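Local coordinates for protein neural-cadherin (Drosophila melanogaster, PDB 3UBF) that mediates calcium-dependent, homophilic cell-cell adhesion through a chain of extracellular cadherin domains, three of which make up this fragment, at residues 101-106 and 196-201; 140-144 and 156-161. Numbering follows the deposited sequence.

Contact 1: 101-106 and 196-201. With ZN (zinc ion), chain J.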
loop_
_atom_site.group_PDB
_atom_site.type_symbol
_atom_site.label_atom_id
_atom_site.label_comp_id
_atom_site.label_asym_id
_atom_site.label_seq_id
_atom_site.Cartn_x
_atom_site.Cartn_y
_atom_site.Cartn_z
ATOM N N ASP A 101 -9.940 2.462 -7.559
ATOM C CA ASP A 101 -10.527 1.850 -6.371
ATOM C C ASP A 101 -9.908 0.478 -6.070
ATOM O O ASP A 101 -10.496 -0.556 -6.386
ATOM C CB ASP A 101 -12.050 1.730 -6.573
ATOM C CG ASP A 101 -12.818 1.523 -5.267
ATOM O OD1 ASP A 101 -12.183 1.305 -4.215
ATOM O OD2 ASP A 101 -14.073 1.576 -5.295
ATOM N N GLU A 102 -8.717 0.486 -5.479
ATOM C CA GLU A 102 -8.019 -0.720 -5.036
ATOM C C GLU A 102 -7.736 -0.586 -3.526
ATOM O O GLU A 102 -7.576 0.541 -3.021
ATOM C CB GLU A 102 -6.718 -0.905 -5.823
ATOM C CG GLU A 102 -6.876 -1.531 -7.218
ATOM C CD GLU A 102 -5.808 -1.060 -8.216
ATOM O OE1 GLU A 102 -5.234 0.029 -7.974
ATOM O OE2 GLU A 102 -5.563 -1.757 -9.248
ATOM N N PRO A 103 -7.676 -1.724 -2.792
ATOM C CA PRO A 103 -7.707 -1.655 -1.329
ATOM C C PRO A 103 -6.499 -0.951 -0.748
ATOM O O PRO A 103 -5.415 -1.032 -1.331
ATOM C CB PRO A 103 -7.697 -3.130 -0.899
ATOM C CG PRO A 103 -8.130 -3.890 -2.115
ATOM C CD PRO A 103 -7.559 -3.116 -3.259
ATOM N N PRO A 104 -6.674 -0.272 0.408
ATOM C CA PRO A 104 -5.525 0.281 1.109
ATOM C C PRO A 104 -4.566 -0.809 1.564
ATOM O O PRO A 104 -4.940 -1.983 1.686
ATOM C CB PRO A 104 -6.145 0.982 2.322
ATOM C CG PRO A 104 -7.452 0.331 2.517
ATOM C CD PRO A 104 -7.927 -0.069 1.157
ATOM N N TYR A 105 -3.323 -0.412 1.786
ATOM C CA TYR A 105 -2.317 -1.309 2.317
ATOM C C TYR A 105 -1.502 -0.512 3.306
ATOM O O TYR A 105 -1.348 0.700 3.155
ATOM C CB TYR A 105 -1.436 -1.865 1.198
ATOM C CG TYR A 105 -0.930 -0.812 0.259
ATOM C CD1 TYR A 105 0.330 -0.245 0.424
ATOM C CD2 TYR A 105 -1.718 -0.372 -0.793
ATOM C CE1 TYR A 105 0.789 0.727 -0.425
ATOM C CE2 TYR A 105 -1.272 0.617 -1.649
ATOM C CZ TYR A 105 -0.021 1.159 -1.462
ATOM O OH TYR A 105 0.401 2.132 -2.337
ATOM N N PHE A 106 -1.010 -1.185 4.337
ATOM C CA PHE A 106 -0.129 -0.543 5.301
ATOM C C PHE A 106 1.208 -0.215 4.658
ATOM O O PHE A 106 1.782 -1.047 3.939
ATOM C CB PHE A 106 0.051 -1.429 6.520
ATOM C CG PHE A 106 -1.177 -1.496 7.395
ATOM C CD1 PHE A 106 -1.943 -2.658 7.450
ATOM C CD2 PHE A 106 -1.578 -0.385 8.145
ATOM C CE1 PHE A 106 -3.064 -2.721 8.244
ATOM C CE2 PHE A 106 -2.711 -0.430 8.938
ATOM C CZ PHE A 106 -3.460 -1.596 8.992
ATOM N N GLN A 196 -13.472 -2.023 1.058
ATOM C CA GLN A 196 -12.175 -2.692 1.061
ATOM C C GLN A 196 -11.348 -2.238 2.245
ATOM O O GLN A 196 -11.557 -1.156 2.812
ATOM C CB GLN A 196 -11.359 -2.365 -0.188
ATOM C CG GLN A 196 -11.961 -2.741 -1.517
ATOM C CD GLN A 196 -11.722 -1.659 -2.575
ATOM O OE1 GLN A 196 -10.948 -0.716 -2.364
ATOM N NE2 GLN A 196 -12.395 -1.788 -3.713
ATOM N N SER A 197 -10.364 -3.047 2.594
ATOM C CA SER A 197 -9.497 -2.686 3.671
ATOM C C SER A 197 -8.118 -3.302 3.537
ATOM O O SER A 197 -7.843 -4.080 2.641
ATOM C CB SER A 197 -10.147 -3.077 4.993
ATOM O OG SER A 197 -10.467 -4.445 5.015
ATOM N N THR A 198 -7.238 -2.910 4.436
ATOM C CA THR A 198 -5.960 -3.538 4.559
ATOM C C THR A 198 -6.184 -4.964 5.038
ATOM O O THR A 198 -7.294 -5.328 5.421
ATOM C CB THR A 198 -5.140 -2.842 5.641
ATOM O OG1 THR A 198 -5.819 -2.990 6.889
ATOM C CG2 THR A 198 -4.941 -1.357 5.327
ATOM N N PRO A 199 -5.126 -5.778 5.011
ATOM C CA PRO A 199 -5.131 -6.981 5.832
ATOM C C PRO A 199 -5.199 -6.610 7.314
ATOM O O PRO A 199 -4.904 -5.465 7.692
ATOM C CB PRO A 199 -3.773 -7.611 5.533
ATOM C CG PRO A 199 -3.383 -7.066 4.202
ATOM C CD PRO A 199 -3.909 -5.669 4.185
ATOM N N GLU A 200 -5.590 -7.570 8.142
ATOM C CA GLU A 200 -5.545 -7.411 9.583
ATOM C C GLU A 200 -4.138 -7.744 10.016
ATOM O O GLU A 200 -3.782 -8.921 10.123
ATOM C CB GLU A 200 -6.552 -8.336 10.252
ATOM C CG GLU A 200 -7.947 -8.130 9.697
ATOM C CD GLU A 200 -8.962 -9.064 10.279
ATOM O OE1 GLU A 200 -8.588 -9.956 11.069
ATOM O OE2 GLU A 200 -10.159 -8.908 9.935
ATOM N N GLU A 201 -3.337 -6.706 10.225
ATOM C CA GLU A 201 -1.932 -6.855 10.576
ATOM C C GLU A 201 -1.705 -6.969 12.072
ATOM O O GLU A 201 -2.452 -6.413 12.884
ATOM C CB GLU A 201 -1.103 -5.674 10.044
ATOM C CG GLU A 201 -0.611 -5.834 8.606
ATOM C CD GLU A 201 0.401 -6.961 8.413
ATOM O OE1 GLU A 201 0.875 -7.573 9.402
ATOM O OE2 GLU A 201 0.714 -7.253 7.249
HETATM ZN ZN ZN J . -11.245 -10.786 9.935
HETATM O O HOH W 1 -11.975 -11.561 7.686
#

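Contact 2: 140-144 and 156-161. With ZN (zinc ion), chain C; ZN (zinc ion), chain D.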
loop_
_atom_site.group_PDB
_atom_site.type_symbol
_atom_site.label_atom_id
_atom_site.label_comp_id
_atom_site.label_asym_id
_atom_site.label_seq_id
_atom_site.Cartn_x
_atom_site.Cartn_y
_atom_site.Cartn_z
ATOM N N ASN A 140 -11.229 7.968 2.077
ATOM C CA ASN A 140 -10.805 8.181 3.436
ATOM C C ASN A 140 -10.828 6.864 4.163
ATOM O O ASN A 140 -11.677 6.023 3.885
ATOM C CB ASN A 140 -11.678 9.230 4.121
ATOM C CG ASN A 140 -11.551 10.590 3.459
ATOM O OD1 ASN A 140 -10.472 11.206 3.484
ATOM N ND2 ASN A 140 -12.639 11.057 2.830
ATOM N N ILE A 141 -9.877 6.679 5.071
ATOM C CA ILE A 141 -9.736 5.420 5.773
ATOM C C ILE A 141 -9.817 5.597 7.282
ATOM O O ILE A 141 -9.440 6.651 7.826
ATOM C CB ILE A 141 -8.422 4.686 5.391
ATOM C CG1 ILE A 141 -7.191 5.500 5.798
ATOM C CG2 ILE A 141 -8.404 4.331 3.901
ATOM C CD1 ILE A 141 -5.864 4.830 5.430
ATOM N N HIS A 142 -10.337 4.572 7.948
ATOM C CA HIS A 142 -10.388 4.549 9.404
ATOM C C HIS A 142 -9.578 3.374 9.920
ATOM O O HIS A 142 -9.731 2.245 9.449
ATOM C CB HIS A 142 -11.819 4.438 9.924
ATOM C CG HIS A 142 -12.657 5.648 9.676
ATOM N ND1 HIS A 142 -13.989 5.705 10.022
ATOM C CD2 HIS A 142 -12.371 6.834 9.087
ATOM C CE1 HIS A 142 -14.484 6.881 9.673
ATOM N NE2 HIS A 142 -13.524 7.585 9.100
ATOM N N TYR A 143 -8.717 3.649 10.888
ATOM C CA TYR A 143 -7.950 2.617 11.545
ATOM C C TYR A 143 -8.691 2.131 12.776
ATOM O O TYR A 143 -9.297 2.920 13.490
ATOM C CB TYR A 143 -6.597 3.167 11.969
ATOM C CG TYR A 143 -5.782 3.779 10.859
ATOM C CD1 TYR A 143 -5.930 5.125 10.524
ATOM C CD2 TYR A 143 -4.846 3.023 10.156
ATOM C CE1 TYR A 143 -5.176 5.697 9.523
ATOM C CE2 TYR A 143 -4.086 3.593 9.157
ATOM C CZ TYR A 143 -4.265 4.925 8.848
ATOM O OH TYR A 143 -3.525 5.499 7.855
ATOM N N PHE A 144 -8.637 0.832 13.030
ATOM C CA PHE A 144 -9.223 0.276 14.251
ATOM C C PHE A 144 -8.605 -1.055 14.633
ATOM O O PHE A 144 -7.949 -1.704 13.818
ATOM C CB PHE A 144 -10.747 0.152 14.140
ATOM C CG PHE A 144 -11.216 -0.660 12.969
ATOM C CD1 PHE A 144 -11.441 -2.024 13.093
ATOM C CD2 PHE A 144 -11.481 -0.049 11.745
ATOM C CE1 PHE A 144 -11.900 -2.778 12.008
ATOM C CE2 PHE A 144 -11.951 -0.791 10.652
ATOM C CZ PHE A 144 -12.153 -2.160 10.783
ATOM N N VAL A 156 -6.476 2.793 19.454
ATOM C CA VAL A 156 -5.978 3.433 18.237
ATOM C C VAL A 156 -6.909 4.561 17.860
ATOM O O VAL A 156 -8.122 4.435 17.959
ATOM C CB VAL A 156 -5.863 2.433 17.041
ATOM C CG1 VAL A 156 -7.212 1.790 16.753
ATOM C CG2 VAL A 156 -5.352 3.140 15.795
ATOM N N ASP A 157 -6.321 5.675 17.457
ATOM C CA ASP A 157 -7.063 6.788 16.936
ATOM C C ASP A 157 -7.490 6.416 15.510
ATOM O O ASP A 157 -6.651 6.131 14.665
ATOM C CB ASP A 157 -6.156 8.010 16.951
ATOM C CG ASP A 157 -6.862 9.262 16.579
ATOM O OD1 ASP A 157 -7.624 9.262 15.596
ATOM O OD2 ASP A 157 -6.646 10.277 17.263
ATOM N N GLU A 158 -8.794 6.405 15.260
ATOM C CA GLU A 158 -9.323 6.070 13.940
ATOM C C GLU A 158 -8.918 7.055 12.833
ATOM O O GLU A 158 -8.832 6.655 11.677
ATOM C CB GLU A 158 -10.845 5.957 13.964
ATOM C CG GLU A 158 -11.375 4.716 14.625
ATOM C CD GLU A 158 -12.720 4.282 14.046
ATOM O OE1 GLU A 158 -13.237 4.971 13.125
ATOM O OE2 GLU A 158 -13.261 3.249 14.515
ATOM N N ARG A 159 -8.696 8.326 13.181
ATOM C CA ARG A 159 -8.291 9.328 12.198
ATOM C C ARG A 159 -6.791 9.288 11.911
ATOM O O ARG A 159 -6.376 9.198 10.749
ATOM C CB ARG A 159 -8.703 10.743 12.629
ATOM C CG ARG A 159 -8.459 11.813 11.538
ATOM C CD ARG A 159 -8.944 13.227 11.919
ATOM N NE ARG A 159 -10.338 13.216 12.374
ATOM C CZ ARG A 159 -10.734 13.472 13.621
ATOM N NH1 ARG A 159 -9.842 13.799 14.555
ATOM N NH2 ARG A 159 -12.028 13.422 13.930
ATOM N N SER A 160 -5.980 9.353 12.959
ATOM C CA SER A 160 -4.542 9.526 12.790
ATOM C C SER A 160 -3.787 8.216 12.671
ATOM O O SER A 160 -2.674 8.180 12.131
ATOM C CB SER A 160 -3.975 10.328 13.946
ATOM O OG SER A 160 -4.226 9.681 15.180
ATOM N N GLY A 161 -4.385 7.149 13.187
ATOM C CA GLY A 161 -3.724 5.839 13.243
ATOM C C GLY A 161 -2.805 5.689 14.453
ATOM O O GLY A 161 -2.205 4.626 14.652
HETATM ZN ZN ZN C . -14.576 4.458 11.743
HETATM ZN ZN ZN D . -7.031 12.033 16.894
HETATM O O HOH W 2 -7.658 8.697 8.382
HETATM O O HOH W 3 -1.340 7.330 9.573
#

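Contact 1: 101-106 and 196-201
Two extended segments run side by side in nearly the same direction, their end-to-end vectors 9° apart, without backbone hydrogen bonds between them although Tyr105 CA and Thr198 CA are only 4.8 Å apart. What replaces backbone pairing is a CH-O contact, Thr198 CA to Pro104 O at 3.4 Å, and van der Waals packing. Pro103, Pro104 and Pro199 have no amide hydrogen to give, and the backbones of Tyr105 and Thr198 pair with Arg133 and Ala183; Pro103 CB lies against Gln196 CB at 3.8 Å. Inward of this seam, Thr198 CG2 sits over the face of the Phe106 ring, 3.9 Å from its centroid, a CH-pi contact. Pro199 O meets the ring edge, 3.3 Å from Phe106 CE1, while Glu201 CG approaches Phe106 CD1 at 3.6 Å. Thr198 OG1 donates to Pro199 O at 2.8 Å. Phe106 touches Met113 on strand 113-117 and Ala132 on strand 126-133, one from each sheet. Glu200 turns away and binds a zinc ion through OE2 at 2.2 Å. Segment 101-106 leads from the first cadherin domain of the fragment into the second, so this seam lies along the edge of a cadherin beta sandwich, beside its interdomain linker.

Contact 2: 140-144 and 156-161
Tyr143 lays one face of its ring over the backbone of Gly161, whose CA stands 3.9 Å from the ring centroid in a CH-pi contact. Glycine suits this place twice over: its positive phi of 83° would jam a CB against the preceding carbonyl, and a CB would also crowd Tyr143 CE1. The turn that delivers Gly161 is held by Asp157, whose OD1 accepts from Arg159 N at 2.8 Å, an Asx turn, and from Ser160 N at 3.1 Å, which extends it to an Asx motif, while Gly161 N bonds to Asp157 O at 2.9 Å. Across the segments one direct hydrogen bond forms, Tyr143 N to Glu158 O at 3.1 Å; CH-O contacts flank it, from His142 CA to Glu158 O at 3.5 Å and from Glu158 CA to Tyr143 O at 3.2 Å. Water 2 extends the link by donating to Ile141 O and Arg159 O. Val156 adds apolar cover, its CG2 4.0 Å from Tyr143 CB and its CG1 3.5 Å from Phe144 CA. The phenol hydroxyl of Tyr143 is hydrogen-bonded to Ala132 N on strand 126-133, so the ring spans the interior. On the outer side, His142 ND1 and Glu158 OE1 bind one zinc ion at 2.2 and 2.0 Å; Asp157 OD2 holds another at 1.8 Å. Strand 141-149 is the edge of one sheet and the 156-161 turn joins two strands of the other, so the contact closes one side of the cadherin beta sandwich, with a surface zinc site across the join.

In the fold
Both contacts belong to the second cadherin domain of the fragment, with centres about 13 Å apart. In chain order, contact 2 is nested within the loop closed by contact 1: 101-106 comes first, then 140-144 and 156-161, and finally 196-201. Each brings together parts of both sheets. In one sheet, strands 105-106 and 154-156 are the outermost; in the other, strand 141-149 forms an edge and strand 201-207 lies inside. Phe106 CE2 and Tyr143 CD2 meet at 4.2 Å, so the aromatic rings of the two contacts pack together between the sheets. The start of the domain, beside the linker, thus meets strand 141-149 in the interior, and through Tyr143 the 156-161 turn.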